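Local coordinates for acetoacetate decarboxylase (Sphingomonas wittichii, PDB 5UPB), which belongs to the acetoacetate decarboxylase-like superfamily and probably acts as a lyase on small keto-acid substrates, as its relatives do, at residues Leu53-Tyr57 with Ala85-Ala89; Ala101-Val105 with Glu227-Phe232. All coordinates share one frame; numbering follows the deposited sequence.

Interaction 1: residues Leu53-Tyr57 with Ala85-Ala89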
loop_
_atom_site.group_PDB
_atom_site.type_symbol
_atom_site.label_atom_id
_atom_site.label_comp_id
_atom_site.label_asym_id
_atom_site.label_seq_id
_atom_site.Cartn_x
_atom_site.Cartn_y
_atom_site.Cartn_z
ATOM N N LEU A 53 -15.260 23.458 -19.946
ATOM C CA LEU A 53 -14.706 23.572 -18.603
ATOM C C LEU A 53 -14.662 22.200 -17.945
ATOM O O LEU A 53 -15.620 21.432 -18.036
ATOM C CB LEU A 53 -15.558 24.498 -17.745
ATOM C CG LEU A 53 -15.158 24.560 -16.257
ATOM C CD1 LEU A 53 -13.743 25.152 -16.048
ATOM C CD2 LEU A 53 -16.196 25.297 -15.441
ATOM N N CYS A 54 -13.518 21.884 -17.346
ATOM C CA CYS A 54 -13.262 20.685 -16.558
ATOM C C CYS A 54 -12.584 21.135 -15.287
ATOM O O CYS A 54 -11.997 22.226 -15.248
ATOM C CB CYS A 54 -12.331 19.655 -17.251
ATOM S SG CYS A 54 -12.998 19.139 -18.723
ATOM N N MET A 55 -12.708 20.319 -14.240
ATOM C CA MET A 55 -11.938 20.549 -13.023
ATOM C C MET A 55 -11.172 19.276 -12.702
ATOM O O MET A 55 -11.731 18.167 -12.761
ATOM C CB MET A 55 -12.775 20.957 -11.796
ATOM C CG MET A 55 -13.404 19.929 -11.019
ATOM S SD MET A 55 -14.078 20.758 -9.565
ATOM C CE MET A 55 -15.803 20.413 -9.822
ATOM N N ALA A 56 -9.890 19.429 -12.427
ATOM C CA ALA A 56 -9.084 18.374 -11.826
ATOM C C ALA A 56 -8.905 18.686 -10.341
ATOM O O ALA A 56 -8.686 19.849 -9.986
ATOM C CB ALA A 56 -7.728 18.294 -12.514
ATOM N N TYR A 57 -9.086 17.680 -9.464
ATOM C CA TYR A 57 -8.766 17.900 -8.058
ATOM C C TYR A 57 -8.066 16.712 -7.436
ATOM O O TYR A 57 -8.228 15.559 -7.855
ATOM C CB TYR A 57 -10.003 18.267 -7.194
ATOM C CG TYR A 57 -11.019 17.167 -6.947
ATOM C CD1 TYR A 57 -10.785 16.155 -6.029
ATOM C CD2 TYR A 57 -12.222 17.164 -7.614
ATOM C CE1 TYR A 57 -11.731 15.160 -5.808
ATOM C CE2 TYR A 57 -13.165 16.187 -7.394
ATOM C CZ TYR A 57 -12.917 15.191 -6.500
ATOM O OH TYR A 57 -13.868 14.236 -6.270
ATOM N N ALA A 85 -9.724 13.379 -9.053
ATOM C CA ALA A 85 -10.762 13.284 -10.063
ATOM C C ALA A 85 -10.531 14.256 -11.197
ATOM O O ALA A 85 -9.931 15.326 -11.030
ATOM C CB ALA A 85 -12.139 13.542 -9.473
ATOM N N LEU A 86 -11.085 13.874 -12.349
ATOM C CA LEU A 86 -11.258 14.741 -13.510
ATOM C C LEU A 86 -12.749 14.808 -13.804
ATOM O O LEU A 86 -13.365 13.780 -14.120
ATOM C CB LEU A 86 -10.490 14.172 -14.708
ATOM C CG LEU A 86 -8.990 14.034 -14.464
ATOM C CD1 LEU A 86 -8.306 13.186 -15.525
ATOM C CD2 LEU A 86 -8.386 15.426 -14.454
ATOM N N SER A 87 -13.339 15.992 -13.659
ATOM C CA SER A 87 -14.782 16.171 -13.763
ATOM C C SER A 87 -15.108 17.159 -14.873
ATOM O O SER A 87 -14.379 18.124 -15.089
ATOM C CB SER A 87 -15.434 16.696 -12.443
ATOM O OG SER A 87 -15.169 15.857 -11.356
ATOM N N ILE A 88 -16.272 16.972 -15.489
ATOM C CA ILE A 88 -16.675 17.685 -16.701
ATOM C C ILE A 88 -17.866 18.576 -16.382
ATOM O O ILE A 88 -18.880 18.109 -15.848
ATOM C CB ILE A 88 -17.026 16.688 -17.816
ATOM C CG1 ILE A 88 -15.809 15.805 -18.104
ATOM C CG2 ILE A 88 -17.528 17.420 -19.068
ATOM C CD1 ILE A 88 -16.097 14.616 -19.010
ATOM N N ALA A 89 -17.753 19.859 -16.716
ATOM C CA ALA A 89 -18.900 20.744 -16.555
ATOM C C ALA A 89 -19.938 20.411 -17.617
ATOM O O ALA A 89 -19.601 20.216 -18.788
ATOM C CB ALA A 89 -18.478 22.209 -16.649
HETATM O O HOH W 1 -17.516 21.429 -20.116
#
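Tyr-57 lays one face of its ring over Ala-85 at the more closely packed end of this antiparallel strand pair. Ala-85 CB stands 3.4 Å above the ring plane, offset toward the rim, and lies 3.5 Å from Tyr-57 CZ, a CH-pi contact. The ring gets there because chi1 of 70° sets CG between the backbone N and the carbonyl carbon, folding the side chain across to the neighbouring strand. Its hydroxyl continues past Ala-85 to a hydrogen bond with Glu-83. Were the ring lost to an alanine here, the Ala-85 methyl would probably lose its cover and the Glu-83 carboxylate its hydroxyl partner. Tyr-57 and Ala-85 also form a hydrogen-bonded pair: Tyr-57 N meets Ala-85 O at 3.0 Å, and Ala-85 N returns to Tyr-57 O at 2.9 Å. On the reverse face of the sheet Ala-56 CB touches the Leu-86 CD2 methyl at 3.5 Å, while Cys-54 and Ile-88 turn toward Leu-39 and Phe-232, closing a hydrophobic layer.

Packing slackens toward Leu-53. Met-55, partly exposed, approaches Ser-87 only through CG, 4.1 Å from Ser-87 CB, and its chain then bends at chi3. The Leu-53 and Ala-89 CB atoms meet at 3.9 Å. Here a water takes part: it donates to both Leu-53 O and Ala-89 O, at 2.8 Å each, so that Leu-53 O accepts from the water as well as from Ala-89 N.

The chemistry thus shifts along the pair. Main-chain bonds run its whole length, but one end adds a ring, a methyl and a hydroxyl-carboxylate bond, whereas the other is closed by a water that bridges two carbonyls, so polar main-chain atoms there are satisfied partly through solvent.

Interaction 2: residues Ala101-Val105 with Glu227-Phe232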
loop_
_atom_site.group_PDB
_atom_site.type_symbol
_atom_site.label_atom_id
_atom_site.label_comp_id
_atom_site.label_asym_id
_atom_site.label_seq_id
_atom_site.Cartn_x
_atom_site.Cartn_y
_atom_site.Cartn_z
ATOM N N ALA A 101 -16.197 12.164 -14.355
ATOM C CA ALA A 101 -15.979 11.028 -15.266
ATOM C C ALA A 101 -14.958 10.043 -14.724
ATOM O O ALA A 101 -15.184 8.834 -14.756
ATOM C CB ALA A 101 -15.512 11.541 -16.625
ATOM N N PHE A 102 -13.785 10.533 -14.322
ATOM C CA PHE A 102 -12.710 9.680 -13.828
ATOM C C PHE A 102 -12.390 10.087 -12.394
ATOM O O PHE A 102 -11.932 11.211 -12.164
ATOM C CB PHE A 102 -11.436 9.811 -14.670
ATOM C CG PHE A 102 -11.611 9.543 -16.144
ATOM C CD1 PHE A 102 -12.678 8.838 -16.627
ATOM C CD2 PHE A 102 -10.673 10.017 -17.031
ATOM C CE1 PHE A 102 -12.810 8.608 -17.982
ATOM C CE2 PHE A 102 -10.806 9.803 -18.372
ATOM C CZ PHE A 102 -11.879 9.091 -18.841
ATOM N N VAL A 103 -12.527 9.148 -11.465
ATOM C CA VAL A 103 -12.232 9.348 -10.051
ATOM C C VAL A 103 -11.409 8.170 -9.555
ATOM O O VAL A 103 -11.725 7.012 -9.860
ATOM C CB VAL A 103 -13.525 9.462 -9.227
ATOM C CG1 VAL A 103 -13.216 9.762 -7.741
ATOM C CG2 VAL A 103 -14.424 10.532 -9.824
ATOM N N TRP A 104 -10.353 8.465 -8.786
ATOM C CA TRP A 104 -9.543 7.457 -8.106
ATOM C C TRP A 104 -9.539 7.791 -6.617
ATOM O O TRP A 104 -9.349 8.953 -6.242
ATOM C CB TRP A 104 -8.095 7.405 -8.656
ATOM C CG TRP A 104 -7.995 7.094 -10.148
ATOM C CD1 TRP A 104 -7.775 5.852 -10.726
ATOM C CD2 TRP A 104 -8.113 8.025 -11.238
ATOM N NE1 TRP A 104 -7.737 5.977 -12.095
ATOM C CE2 TRP A 104 -7.949 7.293 -12.434
ATOM C CE3 TRP A 104 -8.338 9.403 -11.318
ATOM C CZ2 TRP A 104 -8.004 7.886 -13.689
ATOM C CZ3 TRP A 104 -8.383 9.999 -12.577
ATOM C CH2 TRP A 104 -8.212 9.223 -13.750
ATOM N N VAL A 105 -9.786 6.777 -5.780
ATOM C CA VAL A 105 -9.887 6.928 -4.336
ATOM C C VAL A 105 -9.050 5.813 -3.729
ATOM O O VAL A 105 -8.750 4.805 -4.385
ATOM C CB VAL A 105 -11.381 6.901 -3.871
ATOM C CG1 VAL A 105 -12.026 5.520 -4.089
ATOM C CG2 VAL A 105 -11.527 7.299 -2.425
ATOM N N GLU A 227 -6.554 3.252 -18.882
ATOM C CA GLU A 227 -7.205 4.524 -18.587
ATOM C C GLU A 227 -7.372 5.267 -19.895
ATOM O O GLU A 227 -6.788 4.893 -20.909
ATOM C CB GLU A 227 -6.382 5.381 -17.624
ATOM C CG GLU A 227 -6.036 4.713 -16.317
ATOM C CD GLU A 227 -7.229 4.603 -15.390
ATOM O OE1 GLU A 227 -8.364 4.954 -15.815
ATOM O OE2 GLU A 227 -7.042 4.179 -14.219
ATOM N N ALA A 228 -8.091 6.375 -19.855
ATOM C CA ALA A 228 -8.320 7.176 -21.048
ATOM C C ALA A 228 -8.011 8.638 -20.765
ATOM O O ALA A 228 -8.779 9.534 -21.124
ATOM C CB ALA A 228 -9.755 7.041 -21.555
ATOM N N LEU A 229 -6.855 8.880 -20.134
ATOM C CA LEU A 229 -6.460 10.212 -19.699
ATOM C C LEU A 229 -6.261 11.148 -20.875
ATOM O O LEU A 229 -6.403 12.358 -20.716
ATOM C CB LEU A 229 -5.178 10.121 -18.874
ATOM C CG LEU A 229 -5.359 9.356 -17.571
ATOM C CD1 LEU A 229 -4.043 8.747 -17.071
ATOM C CD2 LEU A 229 -5.937 10.301 -16.538
ATOM N N GLU A 230 -5.953 10.604 -22.054
ATOM C CA GLU A 230 -5.755 11.423 -23.238
ATOM C C GLU A 230 -6.996 12.250 -23.576
ATOM O O GLU A 230 -6.885 13.221 -24.324
ATOM C CB GLU A 230 -5.355 10.536 -24.426
ATOM C CG GLU A 230 -3.915 9.991 -24.322
ATOM C CD GLU A 230 -3.752 8.819 -23.315
ATOM O OE1 GLU A 230 -4.764 8.181 -22.924
ATOM O OE2 GLU A 230 -2.595 8.538 -22.911
ATOM N N CYS A 231 -8.181 11.857 -23.105
ATOM C CA CYS A 231 -9.385 12.648 -23.344
ATOM C C CYS A 231 -9.292 14.064 -22.765
ATOM O O CYS A 231 -9.992 14.963 -23.242
ATOM C CB CYS A 231 -10.590 11.916 -22.767
ATOM S SG CYS A 231 -10.896 10.356 -23.554
ATOM N N PHE A 232 -8.429 14.282 -21.772
ATOM C CA PHE A 232 -8.248 15.577 -21.131
ATOM C C PHE A 232 -6.939 16.239 -21.541
ATOM O O PHE A 232 -6.566 17.265 -20.980
ATOM C CB PHE A 232 -8.321 15.431 -19.610
ATOM C CG PHE A 232 -9.706 15.091 -19.095
ATOM C CD1 PHE A 232 -10.117 13.781 -18.977
ATOM C CD2 PHE A 232 -10.577 16.089 -18.696
ATOM C CE1 PHE A 232 -11.381 13.470 -18.504
ATOM C CE2 PHE A 232 -11.842 15.787 -18.224
ATOM C CZ PHE A 232 -12.243 14.474 -18.125
#
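A classic beta bulge, in which Ala-101 and Phe-102 both face Leu-86, lies where strand 95-105 turns a corner and presents Phe-102 and Trp-104 to a loop with a 3-10 turn at 229-232. This loop leads into strand 235-249, so the contact joins strand 95-105, which pairs with strands 80-92 and 121-123, to the connection that packs over it. Phe-102 meets two parts of the loop. The edge of the Phe-232 ring is directed at the face of Phe-102 in an offset edge-to-face pair, with planes 72° apart and centroids 5.6 Å apart; the nearest atoms, Phe-102 CE2 and Phe-232 CE1, are separated by 3.7 Å. The rim of the Phe-102 ring instead meets the main chain, where Ala-228 O lies close to the ring plane, 3.4 Å from CE2. The same carbonyl accepts from Cys-231 N, a bond that tightens the 3-10 turn. Phe-6 of the second subunit stacks on the Phe-102 ring, which places this aromatic cluster at a subunit interface.

Trp-104 carries the polar half. The indole and the Glu-227 side chain run alongside each other with opposite headings, and the bend at chi2 of Glu-227 brings the carboxylate round to the indole edge. The other end of the indole packs on the loop through Trp-104 CH2, 3.8 Å from Leu-229 CD2. Glu-227 OE1 makes a salt bridge to Lys-122, with Arg-153 a weak, distant second cation near OE2. The bond that fixes the indole is nearly straight: Trp-104 NE1 donates to Glu-227 OE2 at 2.9 Å with 165° at the hydrogen, the oxygen close to the indole plane yet met 51° out of its own carboxylate plane.

How the interactions relate
Interactions 1 and 2 are centred about 10 Å apart and meet through neighbouring strands 80-92 and 95-105. Leu-86 N lies 2.8 Å from Phe-102 O, a probable hydrogen bond, and Ala-85 CB packs 3.8 Å from Val-103 CG2. On the other face Cys-54 SG touches Phe-232 CE2 at 3.6 Å, so the loop of interaction 2 covers residues of interaction 1. Val-103 touches Lys-121 and Glu-83, the partner of Tyr-57. By analogy with acetoacetate decarboxylase, Lys-121 is probably the Schiff-base lysine, which would put the Tyr-57 end of interaction 1 near the active site, while interaction 2 reaches its neighbour Lys-122 through Glu-227.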